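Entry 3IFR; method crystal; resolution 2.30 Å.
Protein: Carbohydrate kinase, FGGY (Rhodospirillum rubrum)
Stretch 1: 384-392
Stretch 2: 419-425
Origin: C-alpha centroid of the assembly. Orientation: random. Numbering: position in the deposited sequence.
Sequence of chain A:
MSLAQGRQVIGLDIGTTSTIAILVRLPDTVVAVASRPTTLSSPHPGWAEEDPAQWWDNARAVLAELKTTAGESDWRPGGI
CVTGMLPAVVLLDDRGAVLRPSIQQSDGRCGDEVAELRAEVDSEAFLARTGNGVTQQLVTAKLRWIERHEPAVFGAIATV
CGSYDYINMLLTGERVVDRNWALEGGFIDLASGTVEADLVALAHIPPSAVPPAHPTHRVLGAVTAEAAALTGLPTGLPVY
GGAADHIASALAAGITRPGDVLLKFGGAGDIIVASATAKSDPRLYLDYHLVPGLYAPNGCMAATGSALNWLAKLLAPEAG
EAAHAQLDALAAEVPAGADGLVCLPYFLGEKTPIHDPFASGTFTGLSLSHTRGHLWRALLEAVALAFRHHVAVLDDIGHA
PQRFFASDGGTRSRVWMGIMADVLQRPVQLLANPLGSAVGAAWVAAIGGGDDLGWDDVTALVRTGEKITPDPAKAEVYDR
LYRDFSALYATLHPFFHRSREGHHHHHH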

# COMPACT_ATOMS: atom_id res chain seq x y z
N ALA A 384 -0.40 -7.17 17.28
CA ALA A 384 -1.49 -6.26 17.69
C ALA A 384 -0.93 -5.01 18.31
O ALA A 384 -1.31 -3.90 17.98
N LEU A 385 -0.02 -5.23 19.25
CA LEU A 385 0.61 -4.15 19.98
C LEU A 385 1.34 -3.15 19.10
O LEU A 385 1.32 -1.94 19.38
N ALA A 386 1.99 -3.65 18.06
CA ALA A 386 2.66 -2.77 17.11
C ALA A 386 1.63 -1.97 16.34
O ALA A 386 1.87 -0.81 15.99
N PHE A 387 0.50 -2.60 16.04
CA PHE A 387 -0.59 -1.89 15.40
C PHE A 387 -1.10 -0.78 16.33
O PHE A 387 -1.35 0.33 15.90
N ARG A 388 -1.25 -1.10 17.60
CA ARG A 388 -1.67 -0.10 18.58
C ARG A 388 -0.74 1.13 18.58
O ARG A 388 -1.23 2.29 18.61
N HIS A 389 0.57 0.86 18.55
CA HIS A 389 1.59 1.89 18.57
C HIS A 389 1.43 2.90 17.40
O HIS A 389 1.33 4.12 17.63
N HIS A 390 1.36 2.40 16.18
CA HIS A 390 0.92 3.22 15.05
C HIS A 390 -0.32 4.10 15.35
O HIS A 390 -0.35 5.29 15.01
N VAL A 391 -1.36 3.48 15.90
CA VAL A 391 -2.59 4.20 16.19
C VAL A 391 -2.28 5.36 17.15
O VAL A 391 -2.73 6.49 16.97
N ALA A 392 -1.47 5.07 18.17
CA ALA A 392 -1.09 6.08 19.14
C ALA A 392 -0.35 7.18 18.40
O ALA A 392 -0.53 8.38 18.64
N ILE A 419 -8.04 -10.66 19.76
CA ILE A 419 -6.87 -10.06 20.39
C ILE A 419 -6.70 -8.62 19.94
O ILE A 419 -6.46 -7.73 20.75
N MSE A 420 -6.79 -8.38 18.64
CA MSE A 420 -6.62 -7.03 18.13
C MSE A 420 -7.59 -6.04 18.79
O MSE A 420 -7.18 -4.96 19.22
N ALA A 421 -8.88 -6.41 18.85
CA ALA A 421 -9.88 -5.55 19.41
C ALA A 421 -9.65 -5.31 20.89
O ALA A 421 -9.78 -4.17 21.35
N ASP A 422 -9.33 -6.38 21.63
CA ASP A 422 -9.09 -6.25 23.07
C ASP A 422 -7.87 -5.37 23.39
O ASP A 422 -7.74 -4.81 24.50
N VAL A 423 -6.97 -5.26 22.41
CA VAL A 423 -5.74 -4.49 22.63
C VAL A 423 -5.99 -3.03 22.26
O VAL A 423 -5.50 -2.07 22.90
N LEU A 424 -6.77 -2.88 21.21
CA LEU A 424 -7.07 -1.59 20.69
C LEU A 424 -8.16 -1.00 21.57
O LEU A 424 -8.19 0.19 21.83
N GLN A 425 -9.10 -1.83 22.01
CA GLN A 425 -10.15 -1.33 22.89
C GLN A 425 -11.01 -0.39 22.04
O GLN A 425 -11.47 0.68 22.49

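The two helices run in broadly the same direction, their axes inclined at 41° and 9.3 Å apart at closest approach. The backbones come nearest where Ala-384 faces Met-420, with CA atoms 5.2 Å apart, and a turn later Arg-388 faces Leu-424 with CA atoms 6.0 Å apart. Ala-384, Phe-387, Arg-388 and Val-391 lie on one side of the first helix, in the three- and four-residue rhythm of its turns (384 to 387 or 388, then 391); all direct CA to CB toward the second stretch and so form one stripe.

Alanine suits the tight end of this stripe, because its lone methyl fills the small space between the backbones. CB of Ala-384 lies 4.0 Å from CG2 of Ile-419, 4.0 Å from SE of Met-420 and 4.1 Å from CG2 of Val-423. Ile-419 leaves its CA sideways with chi1 m and chi2 t; CG2 is the branch that meets Ala-384, while CD1 extends well away from it.

Met-420, present as selenomethionine, also starts sideways, but its flexible chain brings the end back to the first helix. With chi1 t, chi2 p and chi3 at -112°, between wells, the terminal CE of Met-420 reaches 3.5 Å from the carbonyl O of Ala-384 and 3.8 Å from CB of Phe-387. SE of Met-420 lies 5.0 Å from the centroid of the Phe-387 ring, 52° off the ring normal, an oblique approach. Chi1 of Phe-387 is -94°, between wells.

Val-423 points toward the first helix and loses more area to the contact than any other residue here. Its beta-branched side chain, at chi1 t, spreads two methyls that lie against both Ala-384 and Leu-385, the closest pair being Val-423 CG1 and Leu-385 CD1 at 3.7 Å. Leu-385 begins by pointing away, yet its chi1 of -108° and chi2 of 14°, both outside the usual wells, bring CD1 round to this valine.

Arg-388 is nearly fully extended, with chi1, chi2 and chi3 all t and chi4 at 180°. Its aliphatic part can thus pack against Val-423, CD of Arg-388 lying 3.9 Å from CG1 of Val-423, while the guanidinium reaches the polar backbone at the end of the second helix. There NH1 of Arg-388 donates a weak hydrogen bond to O of Val-423, at 3.0 Å with an angle of 130°; NH1 and NH2 also have partners elsewhere in the structure.

A turn further on, Val-391, with chi1 t, places CG2 3.9 Å from CD1 of Leu-424. The leucine starts sideways, but its chi1 t, chi2 p conformation carries CD1 across to close the apolar seam.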

# COMPACT_ATOMS: atom_id res chain seq x y z
CB ALA A 384 -2.40 -6.93 18.69
CB LEU A 385 1.61 -4.73 20.95
CG LEU A 385 1.29 -4.71 22.43
CD1 LEU A 385 -0.17 -4.38 22.72
CD2 LEU A 385 1.72 -6.06 22.97
CB ALA A 386 3.53 -3.54 16.14
CB PHE A 387 -1.72 -2.85 15.00
CG PHE A 387 -1.63 -3.33 13.59
CD1 PHE A 387 -1.64 -2.43 12.55
CD2 PHE A 387 -1.50 -4.69 13.30
CE1 PHE A 387 -1.55 -2.86 11.25
CE2 PHE A 387 -1.41 -5.12 11.99
CZ PHE A 387 -1.45 -4.19 10.96
CB ARG A 388 -1.73 -0.70 19.97
CG ARG A 388 -1.99 0.33 21.08
CD ARG A 388 -2.61 -0.31 22.31
NE ARG A 388 -2.50 0.52 23.52
CZ ARG A 388 -2.97 0.17 24.73
NH1 ARG A 388 -3.58 -0.99 24.90
NH2 ARG A 388 -2.81 0.98 25.77
CB HIS A 389 3.00 1.26 18.64
CG HIS A 389 4.11 2.24 18.68
ND1 HIS A 389 5.36 1.99 18.15
CD2 HIS A 389 4.18 3.51 19.16
CE1 HIS A 389 6.14 3.03 18.31
NE2 HIS A 389 5.44 3.98 18.92
CB HIS A 390 0.61 2.36 13.83
CG HIS A 390 1.83 1.94 13.09
ND1 HIS A 390 2.49 0.76 13.36
CD2 HIS A 390 2.51 2.53 12.07
CE1 HIS A 390 3.51 0.63 12.53
NE2 HIS A 390 3.55 1.70 11.75
CB VAL A 391 -3.68 3.25 16.79
CG1 VAL A 391 -4.95 4.04 17.14
CG2 VAL A 391 -4.01 2.13 15.82
CB ALA A 392 -0.20 5.46 20.27
CB ILE A 419 -5.60 -10.89 20.13
CG1 ILE A 419 -5.63 -12.17 20.99
CG2 ILE A 419 -4.29 -10.04 20.29
CD1 ILE A 419 -4.67 -13.22 20.48
CB MSE A 420 -6.85 -6.99 16.63
CG MSE A 420 -6.65 -5.60 16.01
SE MSE A 420 -4.72 -5.15 15.94
CE MSE A 420 -4.69 -3.68 17.29
CB ALA A 421 -11.26 -6.10 19.17
CB ASP A 422 -8.89 -7.60 23.76
CG ASP A 422 -10.18 -8.40 23.89
OD1 ASP A 422 -11.27 -7.80 23.81
OD2 ASP A 422 -10.08 -9.65 24.06
CB VAL A 423 -4.59 -5.04 21.77
CG1 VAL A 423 -3.60 -3.94 21.45
CG2 VAL A 423 -3.95 -6.26 22.45
CB LEU A 424 -7.58 -1.76 19.27
CG LEU A 424 -7.67 -0.49 18.46
CD1 LEU A 424 -6.26 -0.07 18.10
CD2 LEU A 424 -8.54 -0.75 17.22
CB GLN A 425 -9.47 -0.62 24.05
CG GLN A 425 -9.78 -1.05 25.51
CD GLN A 425 -10.56 -2.34 25.73
OE1 GLN A 425 -10.05 -3.44 25.62
NE2 GLN A 425 -11.79 -2.18 26.15